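Butyryl-CoA dehydrogenase (Marinomonas mediterranea, PDB 6CXT) is a flavoprotein of the acyl-CoA dehydrogenase family that binds flavin-adenine dinucleotide and assembles from eight chains. Local coordinates at residues B[79-87]-B[202-210]; B[247-257]-B[320-331]. All coordinates share one frame; numbering follows the deposited sequence. Where two conformers were deposited one is given.

Contact 1 shows how a flavoenzyme of this family joins two domains, whereas contact 2 shows how two helices pack within one. In contact 1 the start of helix 81-101 meets the loop that leads into strand 209-220, and Phe85 and Leu209 carry it to the flavin ring. Contact 2, between helices 248-267 and 313-338, stands further back: the side chain of Lys320 is about 7 Å from the bound FK4 and about 8 Å from FAD. The centres of the two contacts lie about 15 Å apart, yet they touch, with Thr81 CG2 3.6 Å from Phe250 CE1 and Leu84 O 3.5 Å from Ile249 CD1.

Contact 1 (B[79-87]-B[202-210]); sequences TDTGLLFAG and LGLRSAPLN. With FAD (flavin-adenine dinucleotide), chain D; EDO (1,2-ethanediol), chain E.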
loop_
_atom_site.group_PDB
_atom_site.type_symbol
_atom_site.label_atom_id
_atom_site.label_comp_id
_atom_site.label_asym_id
_atom_site.label_seq_id
_atom_site.Cartn_x
_atom_site.Cartn_y
_atom_site.Cartn_z
ATOM N N THR B 79 11.610 -11.532 24.987
ATOM C CA THR B 79 10.290 -11.572 24.364
ATOM C C THR B 79 9.234 -10.721 25.042
ATOM O O THR B 79 8.205 -10.459 24.450
ATOM C CB THR B 79 9.744 -12.977 24.262
ATOM O OG1 THR B 79 9.892 -13.577 25.548
ATOM C CG2 THR B 79 10.518 -13.764 23.119
ATOM N N ASP B 80 9.478 -10.295 26.277
ATOM C CA ASP B 80 8.485 -9.413 26.930
ATOM C C ASP B 80 8.729 -7.960 26.502
ATOM O O ASP B 80 9.358 -7.141 27.183
ATOM C CB ASP B 80 8.540 -9.563 28.451
ATOM C CG ASP B 80 7.354 -8.907 29.122
ATOM O OD1 ASP B 80 6.639 -8.091 28.464
ATOM O OD2 ASP B 80 7.161 -9.192 30.319
ATOM N N THR B 81 8.207 -7.626 25.328
ATOM C CA THR B 81 8.309 -6.276 24.793
ATOM C C THR B 81 7.693 -5.240 25.754
ATOM O O THR B 81 8.204 -4.136 25.872
ATOM C CB THR B 81 7.628 -6.267 23.405
ATOM O OG1 THR B 81 8.256 -7.314 22.610
ATOM C CG2 THR B 81 7.772 -4.904 22.669
ATOM N N GLY B 82 6.562 -5.589 26.347
ATOM C CA GLY B 82 5.784 -4.689 27.225
ATOM C C GLY B 82 6.672 -4.257 28.378
ATOM O O GLY B 82 6.653 -3.081 28.803
ATOM N N LEU B 83 7.441 -5.218 28.877
ATOM C CA LEU B 83 8.357 -4.932 29.997
ATOM C C LEU B 83 9.447 -3.934 29.585
ATOM O O LEU B 83 9.747 -2.968 30.314
ATOM C CB LEU B 83 8.961 -6.220 30.592
ATOM C CG LEU B 83 9.996 -6.000 31.738
ATOM C CD1 LEU B 83 9.328 -5.301 32.896
ATOM C CD2 LEU B 83 10.522 -7.335 32.248
ATOM N N LEU B 84 10.044 -4.150 28.415
ATOM C CA LEU B 84 11.052 -3.225 27.884
ATOM C C LEU B 84 10.468 -1.838 27.696
ATOM O O LEU B 84 11.154 -0.844 27.959
ATOM C CB LEU B 84 11.617 -3.743 26.548
ATOM C CG LEU B 84 12.455 -5.017 26.746
ATOM C CD1 LEU B 84 12.872 -5.510 25.347
ATOM C CD2 LEU B 84 13.691 -4.789 27.668
ATOM N N PHE B 85 9.240 -1.797 27.205
ATOM C CA PHE B 85 8.510 -0.553 26.957
ATOM C C PHE B 85 8.317 0.205 28.301
ATOM O O PHE B 85 8.613 1.375 28.375
ATOM C CB PHE B 85 7.172 -0.889 26.349
ATOM C CG PHE B 85 6.208 0.265 26.290
ATOM C CD1 PHE B 85 6.457 1.367 25.497
ATOM C CD2 PHE B 85 5.001 0.198 26.983
ATOM C CE1 PHE B 85 5.545 2.470 25.467
ATOM C CE2 PHE B 85 4.078 1.267 26.969
ATOM C CZ PHE B 85 4.339 2.392 26.181
ATOM N N ALA B 86 7.807 -0.488 29.321
ATOM C CA ALA B 86 7.692 0.116 30.696
ATOM C C ALA B 86 9.027 0.731 31.131
ATOM O O ALA B 86 9.069 1.845 31.700
ATOM C CB ALA B 86 7.198 -0.933 31.707
ATOM N N GLY B 87 10.108 -0.009 30.907
ATOM C CA GLY B 87 11.435 0.388 31.344
ATOM C C GLY B 87 11.888 1.608 30.576
ATOM O O GLY B 87 12.534 2.503 31.130
ATOM N N LEU B 202 -4.948 -4.126 24.326
ATOM C CA LEU B 202 -4.701 -5.135 23.239
ATOM C C LEU B 202 -3.362 -5.831 23.440
ATOM O O LEU B 202 -3.265 -7.064 23.299
ATOM C CB LEU B 202 -4.696 -4.412 21.870
ATOM C CG LEU B 202 -4.425 -5.348 20.668
ATOM C CD1 LEU B 202 -5.520 -6.419 20.577
ATOM C CD2 LEU B 202 -4.462 -4.464 19.410
ATOM N N GLY B 203 -2.312 -5.059 23.789
ATOM C CA GLY B 203 -0.984 -5.627 23.983
ATOM C C GLY B 203 -0.232 -5.057 25.142
ATOM O O GLY B 203 -0.829 -4.325 25.978
ATOM N N LEU B 204 1.057 -5.397 25.207
ATOM C CA LEU B 204 2.029 -4.799 26.167
ATOM C C LEU B 204 1.543 -4.992 27.594
ATOM O O LEU B 204 1.563 -4.046 28.408
ATOM C CB LEU B 204 2.257 -3.304 25.859
ATOM C CG LEU B 204 2.715 -2.948 24.430
ATOM C CD1 LEU B 204 2.505 -1.456 24.152
ATOM C CD2 LEU B 204 4.185 -3.312 24.159
ATOM N N ARG B 205 1.030 -6.182 27.848
ATOM C CA ARG B 205 0.471 -6.535 29.137
ATOM C C ARG B 205 1.396 -6.219 30.331
ATOM O O ARG B 205 0.912 -5.781 31.363
ATOM C CB ARG B 205 -0.018 -8.010 29.112
ATOM N N SER B 206 2.714 -6.386 30.194
ATOM C CA SER B 206 3.629 -6.123 31.313
ATOM C C SER B 206 3.812 -4.643 31.627
ATOM O O SER B 206 4.418 -4.334 32.660
ATOM C CB SER B 206 4.985 -6.790 31.170
ATOM O OG SER B 206 4.797 -8.218 31.086
ATOM N N ALA B 207 3.337 -3.758 30.746
ATOM C CA ALA B 207 3.487 -2.302 30.990
ATOM C C ALA B 207 2.128 -1.849 31.507
ATOM O O ALA B 207 1.186 -1.730 30.739
ATOM C CB ALA B 207 3.871 -1.542 29.705
ATOM N N PRO B 208 2.014 -1.552 32.818
ATOM C CA PRO B 208 0.714 -1.119 33.328
ATOM C C PRO B 208 0.273 0.168 32.647
ATOM O O PRO B 208 1.128 1.013 32.336
ATOM C CB PRO B 208 1.001 -0.787 34.817
ATOM C CG PRO B 208 2.206 -1.525 35.123
ATOM C CD PRO B 208 3.048 -1.546 33.861
ATOM N N LEU B 209 -1.026 0.314 32.427
ATOM C CA LEU B 209 -1.576 1.573 31.900
ATOM C C LEU B 209 -2.730 1.969 32.829
ATOM O O LEU B 209 -3.651 1.203 33.065
ATOM C CB LEU B 209 -2.089 1.393 30.436
ATOM C CG LEU B 209 -2.435 2.693 29.728
ATOM C CD1 LEU B 209 -1.245 3.634 29.563
ATOM C CD2 LEU B 209 -3.032 2.392 28.344
ATOM N N ASN B 210 -2.714 3.212 33.319
ATOM C CA ASN B 210 -3.700 3.558 34.332
ATOM C C ASN B 210 -4.179 5.001 34.255
ATOM O O ASN B 210 -3.436 5.902 33.871
ATOM C CB ASN B 210 -3.032 3.447 35.758
ATOM C CG ASN B 210 -2.325 2.149 35.977
ATOM O OD1 ASN B 210 -1.160 2.016 35.617
ATOM N ND2 ASN B 210 -3.020 1.179 36.598
HETATM P PA FAD D . -6.670 11.516 19.821
HETATM O O1A FAD D . -5.603 12.572 20.037
HETATM O O2A FAD D . -8.122 11.654 20.247
HETATM O O5B FAD D . -6.593 11.066 18.259
HETATM C C5B FAD D . -7.599 10.228 17.645
HETATM C C4B FAD D . -7.255 10.226 16.141
HETATM O O4B FAD D . -7.267 11.585 15.634
HETATM C C3B FAD D . -5.858 9.665 15.897
HETATM O O3B FAD D . -5.960 9.002 14.631
HETATM C C2B FAD D . -5.010 10.941 15.703
HETATM O O2B FAD D . -3.783 10.725 14.962
HETATM C C1B FAD D . -6.030 11.900 15.018
HETATM N N9A FAD D . -5.582 13.294 15.222
HETATM C C8A FAD D . -5.606 14.011 16.377
HETATM N N7A FAD D . -5.000 15.235 16.181
HETATM C C5A FAD D . -4.567 15.286 14.890
HETATM C C6A FAD D . -3.870 16.255 14.005
HETATM N N6A FAD D . -3.439 17.482 14.467
HETATM N N1A FAD D . -3.633 15.870 12.714
HETATM C C2A FAD D . -4.013 14.648 12.206
HETATM N N3A FAD D . -4.671 13.742 12.965
HETATM C C4A FAD D . -4.960 13.990 14.272
HETATM N N1 FAD D . 0.192 9.186 27.654
HETATM C C2 FAD D . 0.936 9.662 28.716
HETATM O O2 FAD D . 0.744 10.869 29.031
HETATM N N3 FAD D . 1.825 8.903 29.420
HETATM C C4 FAD D . 1.988 7.594 29.145
HETATM O O4 FAD D . 2.789 6.925 29.799
HETATM C C4X FAD D . 1.203 6.994 28.011
HETATM N N5 FAD D . 1.274 5.685 27.678
HETATM C C5X FAD D . 0.512 5.129 26.696
HETATM C C6 FAD D . 0.660 3.740 26.433
HETATM C C7 FAD D . -0.135 3.141 25.434
HETATM C C7M FAD D . 0.001 1.659 25.189
HETATM C C8 FAD D . -1.099 3.946 24.665
HETATM C C8M FAD D . -1.929 3.319 23.595
HETATM C C9 FAD D . -1.228 5.332 24.897
HETATM C C9A FAD D . -0.435 5.940 25.897
HETATM N N10 FAD D . -0.543 7.335 26.205
HETATM C C10 FAD D . 0.267 7.873 27.264
HETATM C "C1'" FAD D . -1.475 8.202 25.499
HETATM C "C2'" FAD D . -0.930 8.480 24.078
HETATM O "O2'" FAD D . 0.216 9.348 24.058
HETATM C "C3'" FAD D . -2.081 8.970 23.215
HETATM O "O3'" FAD D . -2.992 7.859 23.082
HETATM C "C4'" FAD D . -1.749 9.632 21.866
HETATM O "O4'" FAD D . -1.066 10.908 22.083
HETATM C "C5'" FAD D . -3.021 9.897 21.049
HETATM O "O5'" FAD D . -3.951 10.592 21.889
HETATM P P FAD D . -5.433 10.073 21.982
HETATM O O1P FAD D . -6.249 11.006 22.882
HETATM O O2P FAD D . -5.520 8.605 22.356
HETATM O O3P FAD D . -6.081 10.185 20.518
HETATM C C1 EDO E . 3.595 -8.385 27.112
HETATM O O1 EDO E . 4.188 -7.387 27.956
HETATM C C2 EDO E . 4.476 -8.840 25.922
HETATM O O2 EDO E . 4.722 -7.644 25.148
#
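Phe85 meets Ala207 and Leu204 where helix 81-101 packs on the loop before strand 209-220, and it is the side chain to trace outward. Its CB carries the ring toward the loop with CG anti to the backbone N (chi1 169°). On the ring, CD2 lies 3.4 Å from Ala207 CB, which sits at the ring edge; next along, CE2 still touches that methyl. Leu204 CD1 rests over one face, 4.1 Å from Phe85 CD2 and displaced toward the rim. At the tip, Phe85 CZ reaches FAD C6 at 3.9 Å, the flavin atom lying near the plane of the phenyl ring, and the ring also touches the bound FK4. Leu209 CD1 meets the same flavin atom at 3.7 Å.

Nearer the helix start the backbones come close, Gly82 CA lying 3.9 Å from Leu204 CA. Here the contact turns polar. Asp80, the N-cap, divides its carboxylate: OD1 accepts from Leu83 N, met from above the carboxylate plane, while OD2 takes the Ser206 hydroxyl on its syn lone pair, OG to OD2 2.7 Å. A 1,2-ethanediol, probably from the crystallisation liquor, bridges the segments, with O1 donating to Asp80 OD1 and accepting from Ser206 N, and O2 accepting from Gly82 N. One carboxylate thus both caps the helix and holds the loop, and the helix N-terminus would probably help stabilise its negative charge.

Contact 2 (B[247-257]-B[320-331]); sequences FAIFVGAMQRD and KLAISEAFVQSG
Phe247 and Lys320 open the contact with a CH-pi interaction: Lys320 CG stands 3.7 Å from the centroid of the Phe247 ring, only 8° off its normal. Bent at chi2 (-76°), the lysine chain continues across that face, bringing Lys320 CE to 3.3 Å from Phe247 CZ, while its ammonium group goes on to the carbonyls of Ser359, Phe362 and Gly364. Phe250 CE2 lies against the opposite face, toward its rim.

An aromatic pair joins Phe250 to Phe327. The rings are tilted only slightly against each other but strongly offset, centroids 5.2 Å apart, so they meet rim to rim, Phe250 CD1 3.3 Å from Phe327 CE2.

Aliphatic packing fills the middle of the interface. Ile323 sends CG2 to Phe250 CB and the carbonyl oxygen of Phe247, and its CG1 and CD1 meet Val251 CG2. Both helices belong to the helical C-terminal domain of the acyl-CoA dehydrogenase fold; segments 248-257 and 320-331 run in roughly the same direction, their axes at 33° and 9.2 Å apart at closest approach. Knobs-into-holes packing works both ways: Met254 enters among Ile323, Ala326, Phe327 and Ser330, its SD 3.7 Å from Ala326 CB, and Phe327 enters among Phe250, Ala253, Met254 and Asp257.

Hydrogen bonding closes the far end. Ser330 OG donates to the anti lone pair of Asp257 OD2 at 2.6 Å, and a water donates to both Ser330 OG and Met254 O. The other carboxylate oxygen, Asp257 OD1, is bonded to Ser352 OG of helix 351-359.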
loop_
_atom_site.group_PDB
_atom_site.type_symbol
_atom_site.label_atom_id
_atom_site.label_comp_id
_atom_site.label_asym_id
_atom_site.label_seq_id
_atom_site.Cartn_x
_atom_site.Cartn_y
_atom_site.Cartn_z
ATOM N N PHE B 247 11.970 3.374 20.818
ATOM C CA PHE B 247 11.535 2.611 19.600
ATOM C C PHE B 247 12.622 1.667 19.095
ATOM O O PHE B 247 12.348 0.777 18.264
ATOM C CB PHE B 247 11.008 3.603 18.524
ATOM C CG PHE B 247 9.613 4.103 18.870
ATOM C CD1 PHE B 247 9.428 5.059 19.939
ATOM C CD2 PHE B 247 8.488 3.583 18.254
ATOM C CE1 PHE B 247 8.177 5.396 20.358
ATOM C CE2 PHE B 247 7.196 3.966 18.650
ATOM C CZ PHE B 247 7.048 4.856 19.717
ATOM N N ALA B 248 13.838 1.824 19.611
ATOM C CA ALA B 248 14.903 0.820 19.383
ATOM C C ALA B 248 14.433 -0.589 19.791
ATOM O O ALA B 248 14.833 -1.578 19.164
ATOM C CB ALA B 248 16.157 1.192 20.145
ATOM N N ILE B 249 13.569 -0.675 20.818
ATOM C CA ILE B 249 12.989 -1.971 21.246
ATOM C C ILE B 249 12.414 -2.731 20.022
ATOM O O ILE B 249 12.654 -3.959 19.826
ATOM C CB ILE B 249 11.872 -1.803 22.299
ATOM C CG1 ILE B 249 12.442 -1.184 23.610
ATOM C CG2 ILE B 249 11.209 -3.145 22.594
ATOM C CD1 ILE B 249 11.318 -0.651 24.502
ATOM N N PHE B 250 11.644 -2.013 19.225
ATOM C CA PHE B 250 10.812 -2.675 18.206
ATOM C C PHE B 250 11.643 -3.035 16.982
ATOM O O PHE B 250 11.263 -3.924 16.241
ATOM C CB PHE B 250 9.691 -1.733 17.804
ATOM C CG PHE B 250 8.942 -1.201 19.012
ATOM C CD1 PHE B 250 8.454 -2.100 20.000
ATOM C CD2 PHE B 250 8.728 0.190 19.172
ATOM C CE1 PHE B 250 7.814 -1.631 21.174
ATOM C CE2 PHE B 250 8.038 0.662 20.308
ATOM C CZ PHE B 250 7.617 -0.220 21.315
ATOM N N VAL B 251 12.742 -2.332 16.759
ATOM C CA VAL B 251 13.686 -2.745 15.719
ATOM C C VAL B 251 14.255 -4.130 16.105
ATOM O O VAL B 251 14.292 -5.051 15.276
ATOM C CB VAL B 251 14.847 -1.728 15.560
ATOM C CG1 VAL B 251 15.961 -2.291 14.664
ATOM C CG2 VAL B 251 14.325 -0.395 14.980
ATOM N N GLY B 252 14.666 -4.309 17.359
ATOM C CA GLY B 252 15.040 -5.649 17.825
ATOM C C GLY B 252 13.893 -6.659 17.703
ATOM O O GLY B 252 14.094 -7.804 17.207
ATOM N N ALA B 253 12.682 -6.275 18.132
ATOM C CA ALA B 253 11.563 -7.197 18.037
ATOM C C ALA B 253 11.334 -7.628 16.551
ATOM O O ALA B 253 11.000 -8.791 16.284
ATOM C CB ALA B 253 10.287 -6.604 18.634
ATOM N N MET B 254 11.523 -6.712 15.621
ATOM C CA MET B 254 11.326 -7.015 14.184
ATOM C C MET B 254 12.424 -7.968 13.676
ATOM O O MET B 254 12.129 -8.789 12.839
ATOM C CB MET B 254 11.301 -5.719 13.336
ATOM C CG MET B 254 9.912 -5.054 13.494
ATOM S SD MET B 254 9.865 -3.656 12.364
ATOM C CE MET B 254 10.856 -2.414 13.222
ATOM N N GLN B 255 13.651 -7.832 14.159
ATOM C CA GLN B 255 14.742 -8.799 13.773
ATOM C C GLN B 255 14.319 -10.194 14.197
ATOM O O GLN B 255 14.418 -11.157 13.417
ATOM C CB GLN B 255 16.103 -8.429 14.409
ATOM C CG GLN B 255 17.242 -9.356 13.915
ATOM C CD GLN B 255 17.437 -9.256 12.392
ATOM O OE1 GLN B 255 17.761 -8.185 11.879
ATOM N NE2 GLN B 255 17.244 -10.365 11.665
ATOM N N ARG B 256 13.727 -10.294 15.389
ATOM C CA ARG B 256 13.192 -11.563 15.876
ATOM C C ARG B 256 12.053 -12.119 15.014
ATOM O O ARG B 256 12.088 -13.297 14.637
ATOM C CB ARG B 256 12.774 -11.506 17.365
ATOM C CG ARG B 256 12.190 -12.861 17.837
ATOM C CD ARG B 256 11.767 -12.874 19.338
ATOM N NE ARG B 256 10.752 -11.845 19.612
ATOM C CZ ARG B 256 10.939 -10.751 20.364
ATOM N NH1 ARG B 256 12.114 -10.503 20.989
ATOM N NH2 ARG B 256 9.911 -9.918 20.545
ATOM N N ASP B 257 11.043 -11.302 14.716
ATOM C CA ASP B 257 10.007 -11.670 13.760
ATOM C C ASP B 257 10.601 -12.220 12.449
ATOM O O ASP B 257 10.166 -13.262 11.945
ATOM C CB ASP B 257 9.141 -10.441 13.360
ATOM C CG ASP B 257 8.118 -10.028 14.452
ATOM O OD1 ASP B 257 7.903 -10.804 15.443
ATOM O OD2 ASP B 257 7.487 -8.926 14.270
ATOM N N LYS B 320 10.617 7.222 14.396
ATOM C CA LYS B 320 9.490 6.723 15.231
ATOM C C LYS B 320 8.399 6.175 14.275
ATOM O O LYS B 320 7.826 5.076 14.478
ATOM C CB LYS B 320 8.882 7.902 16.053
ATOM C CG LYS B 320 7.918 7.477 17.159
ATOM C CD LYS B 320 6.530 7.049 16.690
ATOM C CE LYS B 320 5.537 7.095 17.840
ATOM N NZ LYS B 320 4.134 6.638 17.519
ATOM N N LEU B 321 8.062 6.990 13.276
ATOM C CA LEU B 321 7.013 6.613 12.304
ATOM C C LEU B 321 7.425 5.322 11.556
ATOM O O LEU B 321 6.643 4.386 11.487
ATOM C CB LEU B 321 6.815 7.765 11.306
ATOM C CG LEU B 321 5.796 7.561 10.183
ATOM C CD1 LEU B 321 4.423 7.348 10.805
ATOM C CD2 LEU B 321 5.844 8.791 9.221
ATOM N N ALA B 322 8.618 5.305 10.997
ATOM C CA ALA B 322 9.027 4.173 10.154
ATOM C C ALA B 322 9.093 2.902 11.013
ATOM O O ALA B 322 8.658 1.833 10.547
ATOM C CB ALA B 322 10.374 4.449 9.509
ATOM N N ILE B 323 9.658 2.994 12.234
ATOM C CA ILE B 323 9.799 1.805 13.089
ATOM C C ILE B 323 8.416 1.262 13.464
ATOM O O ILE B 323 8.158 0.032 13.360
ATOM C CB ILE B 323 10.621 2.118 14.384
ATOM C CG1 ILE B 323 12.090 2.359 13.998
ATOM C CG2 ILE B 323 10.523 0.951 15.406
ATOM C CD1 ILE B 323 12.905 3.011 15.118
ATOM N N SER B 324 7.533 2.160 13.920
ATOM C CA SER B 324 6.277 1.712 14.470
ATOM C C SER B 324 5.406 1.155 13.296
ATOM O O SER B 324 4.759 0.101 13.442
ATOM C CB SER B 324 5.552 2.868 15.205
ATOM O OG SER B 324 5.324 3.958 14.295
ATOM N N GLU B 325 5.446 1.833 12.146
ATOM C CA GLU B 325 4.693 1.321 10.969
ATOM C C GLU B 325 5.258 -0.022 10.457
ATOM O O GLU B 325 4.478 -0.948 10.115
ATOM C CB GLU B 325 4.544 2.366 9.833
ATOM C CG GLU B 325 3.731 3.601 10.312
ATOM C CD GLU B 325 2.251 3.325 10.563
ATOM O OE1 GLU B 325 1.716 2.230 10.200
ATOM O OE2 GLU B 325 1.533 4.227 11.129
ATOM N N ALA B 326 6.581 -0.119 10.420
ATOM C CA ALA B 326 7.196 -1.396 10.002
ATOM C C ALA B 326 6.823 -2.516 10.984
ATOM O O ALA B 326 6.602 -3.648 10.582
ATOM C CB ALA B 326 8.715 -1.254 9.850
ATOM N N PHE B 327 6.699 -2.176 12.274
ATOM C CA PHE B 327 6.438 -3.140 13.303
ATOM C C PHE B 327 5.013 -3.670 13.157
ATOM O O PHE B 327 4.781 -4.868 13.291
ATOM C CB PHE B 327 6.765 -2.555 14.712
ATOM C CG PHE B 327 6.667 -3.531 15.857
ATOM C CD1 PHE B 327 6.927 -4.912 15.698
ATOM C CD2 PHE B 327 6.414 -3.038 17.157
ATOM C CE1 PHE B 327 6.894 -5.802 16.802
ATOM C CE2 PHE B 327 6.358 -3.918 18.234
ATOM C CZ PHE B 327 6.593 -5.300 18.060
ATOM N N VAL B 328 4.063 -2.813 12.810
ATOM C CA VAL B 328 2.691 -3.287 12.545
ATOM C C VAL B 328 2.712 -4.256 11.321
ATOM O O VAL B 328 2.110 -5.340 11.356
ATOM C CB VAL B 328 1.745 -2.059 12.244
ATOM C CG1 VAL B 328 0.403 -2.510 11.638
ATOM C CG2 VAL B 328 1.457 -1.291 13.560
ATOM N N GLN B 329 3.421 -3.889 10.272
ATOM C CA GLN B 329 3.460 -4.741 9.083
ATOM C C GLN B 329 4.150 -6.077 9.410
ATOM O O GLN B 329 3.720 -7.123 8.934
ATOM C CB GLN B 329 4.170 -4.025 7.940
ATOM C CG GLN B 329 3.473 -2.735 7.484
ATOM C CD GLN B 329 4.297 -1.972 6.486
ATOM O OE1 GLN B 329 5.214 -1.218 6.864
ATOM N NE2 GLN B 329 3.985 -2.127 5.214
ATOM N N SER B 330 5.215 -6.003 10.202
ATOM C CA SER B 330 5.951 -7.196 10.634
ATOM C C SER B 330 5.023 -8.167 11.420
ATOM O O SER B 330 4.993 -9.387 11.175
ATOM C CB SER B 330 7.143 -6.777 11.522
ATOM O OG SER B 330 7.885 -7.962 11.906
ATOM N N GLY B 331 4.239 -7.607 12.373
ATOM C CA GLY B 331 3.294 -8.406 13.144
ATOM C C GLY B 331 2.260 -9.085 12.225
ATOM O O GLY B 331 1.929 -10.260 12.424
HETATM O O HOH W 1 10.351 -8.078 10.656
#